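PDB 4HV0: AvtR from Acidianus filamentous virus 6, which is a ribbon-helix-helix transcriptional regulator of a hyperthermophilic archaeal virus, probably acting by binding DNA. Local coordinates for residues V9-K14 with K61-N66; I38-R43 with C67-R72. All blocks are in the same frame, centred on the assembly; numbering follows the deposited sequence.

Contact 1: V9-K14 with K61-N66; sequences VYEFLK and KYYRIN
Tyr10 has CG anti to its backbone N (chi1 -176°), and Tyr63 has CG beside its backbone N. These torsions put Tyr10 CG and Tyr63 CG 3.6 Å apart, and the phenol rings meet between helix 9-14 and strand 61-65. The rings form an offset stack, with centroids 4.0 Å apart and planes only 5° from parallel. Tyr63 CD1 lies over the centre of the Tyr10 ring, and Tyr10 CD2 lies over the centre of the Tyr63 ring. The two side chains cross at about a right angle, so their hydroxyls head different ways. Tyr10 CB adds a CH-pi contact, 4.1 Å from the Tyr63 ring centroid. The helix belongs to the ribbon-helix-helix region of the CopG family. The strand is the middle one of a three-stranded antiparallel sheet, beside strand 3-6, and the stack packs helix 7-19 against it. Tyr54 meets the Tyr63 ring edge-to-face. Next to the stack, toward the C-terminal end of the strand, Ile65 takes over. Ile65 CD1 sits at the edge of the Tyr10 ring, 4.1 Å from Tyr10 CD1. The same methyl is 4.1 Å from Leu13 CD1, and Ile28 of helix 24-36 touches both Leu13 and Ile65. At the other end, Lys61 NZ gives a hydrogen bond to Tyr63 OH over 3.1 Å. Glu11 OE2 approaches that hydroxyl without bonding, its carboxylate plane turned 82° from the ring.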
loop_
_atom_site.group_PDB
_atom_site.type_symbol
_atom_site.label_atom_id
_atom_site.label_comp_id
_atom_site.label_asym_id
_atom_site.label_seq_id
_atom_site.Cartn_x
_atom_site.Cartn_y
_atom_site.Cartn_z
ATOM N N VAL A 9 -5.447 4.488 -6.799
ATOM C CA VAL A 9 -4.263 4.230 -6.015
ATOM C C VAL A 9 -3.442 3.102 -6.632
ATOM O O VAL A 9 -2.198 3.189 -6.720
ATOM C CB VAL A 9 -4.608 3.915 -4.537
ATOM C CG1 VAL A 9 -3.381 3.410 -3.790
ATOM C CG2 VAL A 9 -5.160 5.145 -3.850
ATOM N N TYR A 10 -4.121 2.042 -7.060
ATOM C CA TYR A 10 -3.436 0.910 -7.667
ATOM C C TYR A 10 -2.712 1.325 -8.948
ATOM O O TYR A 10 -1.558 0.939 -9.154
ATOM C CB TYR A 10 -4.407 -0.208 -7.969
ATOM C CG TYR A 10 -3.727 -1.443 -8.516
ATOM C CD1 TYR A 10 -3.002 -2.285 -7.680
ATOM C CD2 TYR A 10 -3.799 -1.758 -9.874
ATOM C CE1 TYR A 10 -2.367 -3.413 -8.177
ATOM C CE2 TYR A 10 -3.179 -2.891 -10.374
ATOM C CZ TYR A 10 -2.460 -3.718 -9.524
ATOM O OH TYR A 10 -1.838 -4.839 -10.018
ATOM N N GLU A 11 -3.365 2.128 -9.795
ATOM C CA GLU A 11 -2.715 2.589 -11.022
ATOM C C GLU A 11 -1.405 3.266 -10.637
ATOM O O GLU A 11 -0.337 2.920 -11.167
ATOM C CB GLU A 11 -3.593 3.552 -11.850
ATOM C CG GLU A 11 -4.929 3.001 -12.340
ATOM C CD GLU A 11 -4.852 1.625 -12.992
ATOM O OE1 GLU A 11 -3.875 1.314 -13.701
ATOM O OE2 GLU A 11 -5.791 0.823 -12.790
ATOM N N PHE A 12 -1.493 4.200 -9.694
ATOM C CA PHE A 12 -0.318 4.912 -9.226
ATOM C C PHE A 12 0.784 3.978 -8.740
ATOM O O PHE A 12 1.928 4.132 -9.119
ATOM C CB PHE A 12 -0.677 5.869 -8.110
ATOM C CG PHE A 12 0.526 6.436 -7.424
ATOM C CD1 PHE A 12 1.181 7.543 -7.953
ATOM C CD2 PHE A 12 1.031 5.847 -6.265
ATOM C CE1 PHE A 12 2.302 8.072 -7.335
ATOM C CE2 PHE A 12 2.160 6.370 -5.642
ATOM C CZ PHE A 12 2.794 7.484 -6.182
ATOM N N LEU A 13 0.437 3.005 -7.918
ATOM C CA LEU A 13 1.422 2.050 -7.430
ATOM C C LEU A 13 2.000 1.190 -8.536
ATOM O O LEU A 13 3.186 0.867 -8.524
ATOM C CB LEU A 13 0.790 1.125 -6.398
ATOM C CG LEU A 13 0.417 1.736 -5.040
ATOM C CD1 LEU A 13 -0.383 0.719 -4.212
ATOM C CD2 LEU A 13 1.632 2.248 -4.269
ATOM N N LYS A 14 1.170 0.819 -9.501
ATOM C CA LYS A 14 1.622 -0.018 -10.611
ATOM C C LYS A 14 2.660 0.721 -11.476
ATOM O O LYS A 14 3.638 0.106 -11.910
ATOM C CB LYS A 14 0.428 -0.468 -11.463
ATOM C CG LYS A 14 0.703 -1.678 -12.349
ATOM C CD LYS A 14 -0.569 -2.413 -12.745
ATOM C CE LYS A 14 -1.505 -1.577 -13.609
ATOM N NZ LYS A 14 -0.966 -1.518 -14.994
ATOM N N LYS A 61 -13.749 -1.133 -9.152
ATOM C CA LYS A 61 -12.745 -2.137 -8.818
ATOM C C LYS A 61 -12.018 -1.751 -7.545
ATOM O O LYS A 61 -11.711 -0.584 -7.341
ATOM C CB LYS A 61 -11.693 -2.242 -9.912
ATOM C CG LYS A 61 -12.144 -2.796 -11.249
ATOM C CD LYS A 61 -10.914 -3.417 -11.899
ATOM C CE LYS A 61 -11.038 -3.688 -13.386
ATOM N NZ LYS A 61 -9.700 -3.552 -14.026
ATOM N N TYR A 62 -11.726 -2.749 -6.716
ATOM C CA TYR A 62 -10.965 -2.589 -5.488
ATOM C C TYR A 62 -9.898 -3.685 -5.459
ATOM O O TYR A 62 -10.212 -4.868 -5.388
ATOM C CB TYR A 62 -11.892 -2.722 -4.259
ATOM C CG TYR A 62 -12.909 -1.617 -4.132
ATOM C CD1 TYR A 62 -12.595 -0.422 -3.496
ATOM C CD2 TYR A 62 -14.181 -1.748 -4.673
ATOM C CE1 TYR A 62 -13.515 0.604 -3.390
ATOM C CE2 TYR A 62 -15.123 -0.724 -4.557
ATOM C CZ TYR A 62 -14.784 0.444 -3.911
ATOM O OH TYR A 62 -15.716 1.455 -3.801
ATOM N N TYR A 63 -8.629 -3.301 -5.519
ATOM C CA TYR A 63 -7.554 -4.282 -5.658
ATOM C C TYR A 63 -7.122 -4.811 -4.306
ATOM O O TYR A 63 -6.957 -4.066 -3.372
ATOM C CB TYR A 63 -6.390 -3.676 -6.427
ATOM C CG TYR A 63 -6.721 -3.396 -7.881
ATOM C CD1 TYR A 63 -6.294 -4.253 -8.903
ATOM C CD2 TYR A 63 -7.471 -2.277 -8.232
ATOM C CE1 TYR A 63 -6.602 -3.984 -10.230
ATOM C CE2 TYR A 63 -7.781 -2.000 -9.551
ATOM C CZ TYR A 63 -7.350 -2.853 -10.547
ATOM O OH TYR A 63 -7.663 -2.563 -11.860
ATOM N N ARG A 64 -6.963 -6.124 -4.213
ATOM C CA ARG A 64 -6.460 -6.786 -3.016
ATOM C C ARG A 64 -4.968 -7.075 -3.229
ATOM O O ARG A 64 -4.606 -7.806 -4.142
ATOM C CB ARG A 64 -7.207 -8.095 -2.775
ATOM C CG ARG A 64 -8.652 -7.936 -2.346
ATOM C CD ARG A 64 -9.067 -9.040 -1.387
ATOM N NE ARG A 64 -10.429 -8.825 -0.892
ATOM C CZ ARG A 64 -10.786 -7.907 0.012
ATOM N NH1 ARG A 64 -9.891 -7.078 0.550
ATOM N NH2 ARG A 64 -12.058 -7.811 0.388
ATOM N N ILE A 65 -4.103 -6.498 -2.402
ATOM C CA ILE A 65 -2.654 -6.625 -2.586
ATOM C C ILE A 65 -2.016 -7.446 -1.476
ATOM O O ILE A 65 -2.184 -7.149 -0.293
ATOM C CB ILE A 65 -1.969 -5.255 -2.621
ATOM C CG1 ILE A 65 -2.391 -4.454 -3.846
ATOM C CG2 ILE A 65 -0.460 -5.427 -2.703
ATOM C CD1 ILE A 65 -1.903 -3.025 -3.828
ATOM N N ASN A 66 -1.257 -8.467 -1.874
ATOM C CA ASN A 66 -0.537 -9.321 -0.930
ATOM C C ASN A 66 0.727 -8.638 -0.433
ATOM O O ASN A 66 1.840 -8.971 -0.829
ATOM C CB ASN A 66 -0.214 -10.696 -1.540
ATOM C CG ASN A 66 -0.991 -11.825 -0.880
ATOM O OD1 ASN A 66 -1.775 -11.604 0.040
ATOM N ND2 ASN A 66 -0.769 -13.042 -1.345
#

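Contact 2: I38-R43 with C67-R72; sequences IEDRTR and CKLEKR
The N-terminus of helix 71-84 is held here by the loop that follows helix 24-36, with Glu70 at the N-cap position. Two hydrogen bonds run in opposite directions across the contact: Glu70 N to the Asp40 carboxylate, and Arg41 N to the Glu70 carboxylate. Glu70 N donates to Asp40 OD2 over 2.8 Å, at an N-H...O angle of 151°. Asp40 OD2 receives it on its syn lone pair. Arg41 N donates to Glu70 OE2, also over 2.8 Å. This donor stands above the carboxylate plane, 39° out of it. The Glu70 chain is extended beyond CG (chi2 175°), and its carboxylate ends beside Arg41. The two acidic groups lie near each other, with Asp40 OD2 4.4 Å from Glu70 OE2. The backbone N-H groups probably ease the repulsion between them. Thr42 OG1 comes within 3.4 Å of Glu70 N, but the angle is too poor for a hydrogen bond. Arg29 of helix 24-36 touches the side chains of Thr42 and Leu69 and gives a weak hydrogen bond to Lys68 O. Leu69 brings its CD2 methyl against the carboxylate of Asp40, 3.4 Å from Asp40 CG.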
loop_
_atom_site.group_PDB
_atom_site.type_symbol
_atom_site.label_atom_id
_atom_site.label_comp_id
_atom_site.label_asym_id
_atom_site.label_seq_id
_atom_site.Cartn_x
_atom_site.Cartn_y
_atom_site.Cartn_z
ATOM N N ILE A 38 10.674 2.479 9.586
ATOM C CA ILE A 38 10.999 1.132 10.006
ATOM C C ILE A 38 11.805 0.314 9.000
ATOM O O ILE A 38 11.744 0.487 7.788
ATOM C CB ILE A 38 9.750 0.291 10.371
ATOM C CG1 ILE A 38 8.714 0.302 9.218
ATOM C CG2 ILE A 38 9.258 0.755 11.725
ATOM C CD1 ILE A 38 7.429 -0.445 9.481
ATOM N N GLU A 39 12.532 -0.622 9.572
ATOM C CA GLU A 39 13.351 -1.573 8.864
ATOM C C GLU A 39 12.521 -2.818 8.639
ATOM O O GLU A 39 11.950 -3.337 9.584
ATOM C CB GLU A 39 14.538 -1.922 9.751
ATOM C CG GLU A 39 15.493 -2.953 9.174
ATOM C CD GLU A 39 16.591 -2.319 8.332
ATOM O OE1 GLU A 39 16.284 -1.399 7.535
ATOM O OE2 GLU A 39 17.759 -2.752 8.478
ATOM N N ASP A 40 12.464 -3.307 7.412
ATOM C CA ASP A 40 11.811 -4.583 7.152
ATOM C C ASP A 40 12.599 -5.456 6.165
ATOM O O ASP A 40 12.973 -5.024 5.065
ATOM C CB ASP A 40 10.382 -4.374 6.668
ATOM C CG ASP A 40 9.587 -5.675 6.617
ATOM O OD1 ASP A 40 9.747 -6.430 5.645
ATOM O OD2 ASP A 40 8.774 -5.938 7.524
ATOM N N ARG A 41 12.812 -6.704 6.570
ATOM C CA ARG A 41 13.649 -7.636 5.814
ATOM C C ARG A 41 12.900 -8.315 4.683
ATOM O O ARG A 41 13.517 -8.746 3.734
ATOM C CB ARG A 41 14.224 -8.719 6.727
ATOM C CG ARG A 41 15.431 -9.465 6.172
ATOM C CD ARG A 41 16.727 -8.862 6.693
ATOM N NE ARG A 41 17.891 -9.755 6.502
ATOM C CZ ARG A 41 18.301 -10.707 7.356
ATOM N NH1 ARG A 41 17.644 -10.974 8.489
ATOM N NH2 ARG A 41 19.383 -11.431 7.057
ATOM N N THR A 42 11.582 -8.433 4.793
ATOM C CA THR A 42 10.749 -9.033 3.749
ATOM C C THR A 42 11.075 -8.537 2.320
ATOM O O THR A 42 11.409 -7.355 2.114
ATOM C CB THR A 42 9.284 -8.738 4.058
ATOM O OG1 THR A 42 8.832 -9.565 5.132
ATOM C CG2 THR A 42 8.401 -8.948 2.839
ATOM N N ARG A 43 10.968 -9.452 1.346
ATOM C CA ARG A 43 11.134 -9.158 -0.086
ATOM C C ARG A 43 10.093 -9.871 -0.963
ATOM O O ARG A 43 9.838 -11.061 -0.790
ATOM C CB ARG A 43 12.529 -9.541 -0.549
ATOM C CG ARG A 43 12.763 -9.315 -2.034
ATOM C CD ARG A 43 12.496 -7.883 -2.480
ATOM N NE ARG A 43 13.087 -7.588 -3.793
ATOM C CZ ARG A 43 12.635 -6.684 -4.669
ATOM N NH1 ARG A 43 11.552 -5.958 -4.415
ATOM N NH2 ARG A 43 13.272 -6.512 -5.827
ATOM N N CYS A 67 0.542 -7.643 0.417
ATOM C CA CYS A 67 1.668 -7.030 1.062
ATOM C C CYS A 67 1.947 -7.855 2.295
ATOM O O CYS A 67 1.058 -8.028 3.132
ATOM C CB CYS A 67 1.373 -5.593 1.433
ATOM S SG CYS A 67 2.892 -4.755 1.864
ATOM N N LYS A 68 3.155 -8.417 2.353
ATOM C CA LYS A 68 3.658 -9.161 3.500
ATOM C C LYS A 68 4.892 -8.447 4.062
ATOM O O LYS A 68 5.858 -8.246 3.344
ATOM C CB LYS A 68 4.065 -10.576 3.082
ATOM C CG LYS A 68 2.956 -11.404 2.477
ATOM C CD LYS A 68 3.309 -12.885 2.435
ATOM C CE LYS A 68 2.194 -13.701 1.810
ATOM N NZ LYS A 68 2.568 -15.136 1.686
ATOM N N LEU A 69 4.811 -8.057 5.331
ATOM C CA LEU A 69 5.880 -7.479 6.138
ATOM C C LEU A 69 6.185 -8.442 7.284
ATOM O O LEU A 69 5.406 -9.345 7.565
ATOM C CB LEU A 69 5.380 -6.163 6.753
ATOM C CG LEU A 69 5.246 -4.866 5.950
ATOM C CD1 LEU A 69 4.497 -3.825 6.769
ATOM C CD2 LEU A 69 6.610 -4.318 5.566
ATOM N N GLU A 70 7.330 -8.256 7.945
ATOM C CA GLU A 70 7.617 -8.978 9.189
ATOM C C GLU A 70 6.444 -8.765 10.122
ATOM O O GLU A 70 5.900 -7.673 10.167
ATOM C CB GLU A 70 8.888 -8.438 9.858
ATOM C CG GLU A 70 10.168 -8.591 9.065
ATOM C CD GLU A 70 11.357 -7.927 9.727
ATOM O OE1 GLU A 70 11.298 -7.474 10.893
ATOM O OE2 GLU A 70 12.383 -7.838 9.061
ATOM N N LYS A 71 6.076 -9.778 10.889
ATOM C CA LYS A 71 4.907 -9.685 11.751
ATOM C C LYS A 71 4.964 -8.457 12.670
ATOM O O LYS A 71 3.951 -7.802 12.865
ATOM C CB LYS A 71 4.702 -10.992 12.556
ATOM C CG LYS A 71 4.193 -12.154 11.696
ATOM C CD LYS A 71 4.110 -13.496 12.440
ATOM C CE LYS A 71 3.540 -14.622 11.556
ATOM N NZ LYS A 71 2.593 -15.576 12.213
ATOM N N ARG A 72 6.133 -8.133 13.214
ATOM C CA ARG A 72 6.252 -6.983 14.116
ATOM C C ARG A 72 5.916 -5.641 13.421
ATOM O O ARG A 72 5.230 -4.795 14.016
ATOM C CB ARG A 72 7.577 -6.933 14.908
ATOM C CG ARG A 72 7.439 -7.624 16.261
ATOM C CD ARG A 72 7.117 -9.110 16.129
ATOM N NE ARG A 72 6.112 -9.533 17.100
ATOM C CZ ARG A 72 5.548 -10.734 17.102
ATOM N NH1 ARG A 72 5.927 -11.632 16.201
ATOM N NH2 ARG A 72 4.619 -11.040 18.005
#

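Overall arrangement
The chain starts with strand 3-6 and helix 7-19, which carries segment 9-14. Helix 24-36 follows, and then the loop with segment 38-43. Residues 44-50 are not modelled. The hairpin of strands 54-57 and 60-65 brings in segment 61-66, where contact 1 closes a loop back to the first helix. Segment 67-72 follows directly and leads into helix 71-84, and contact 2 closes a second loop. The two loops cross, because their segments alternate along the chain. Contact 1 is buried and joins the first helix to the sheet. Contact 2 is at the surface, about 19 Å away between centres, and ties the loop after helix 24-36 to the start of helix 71-84.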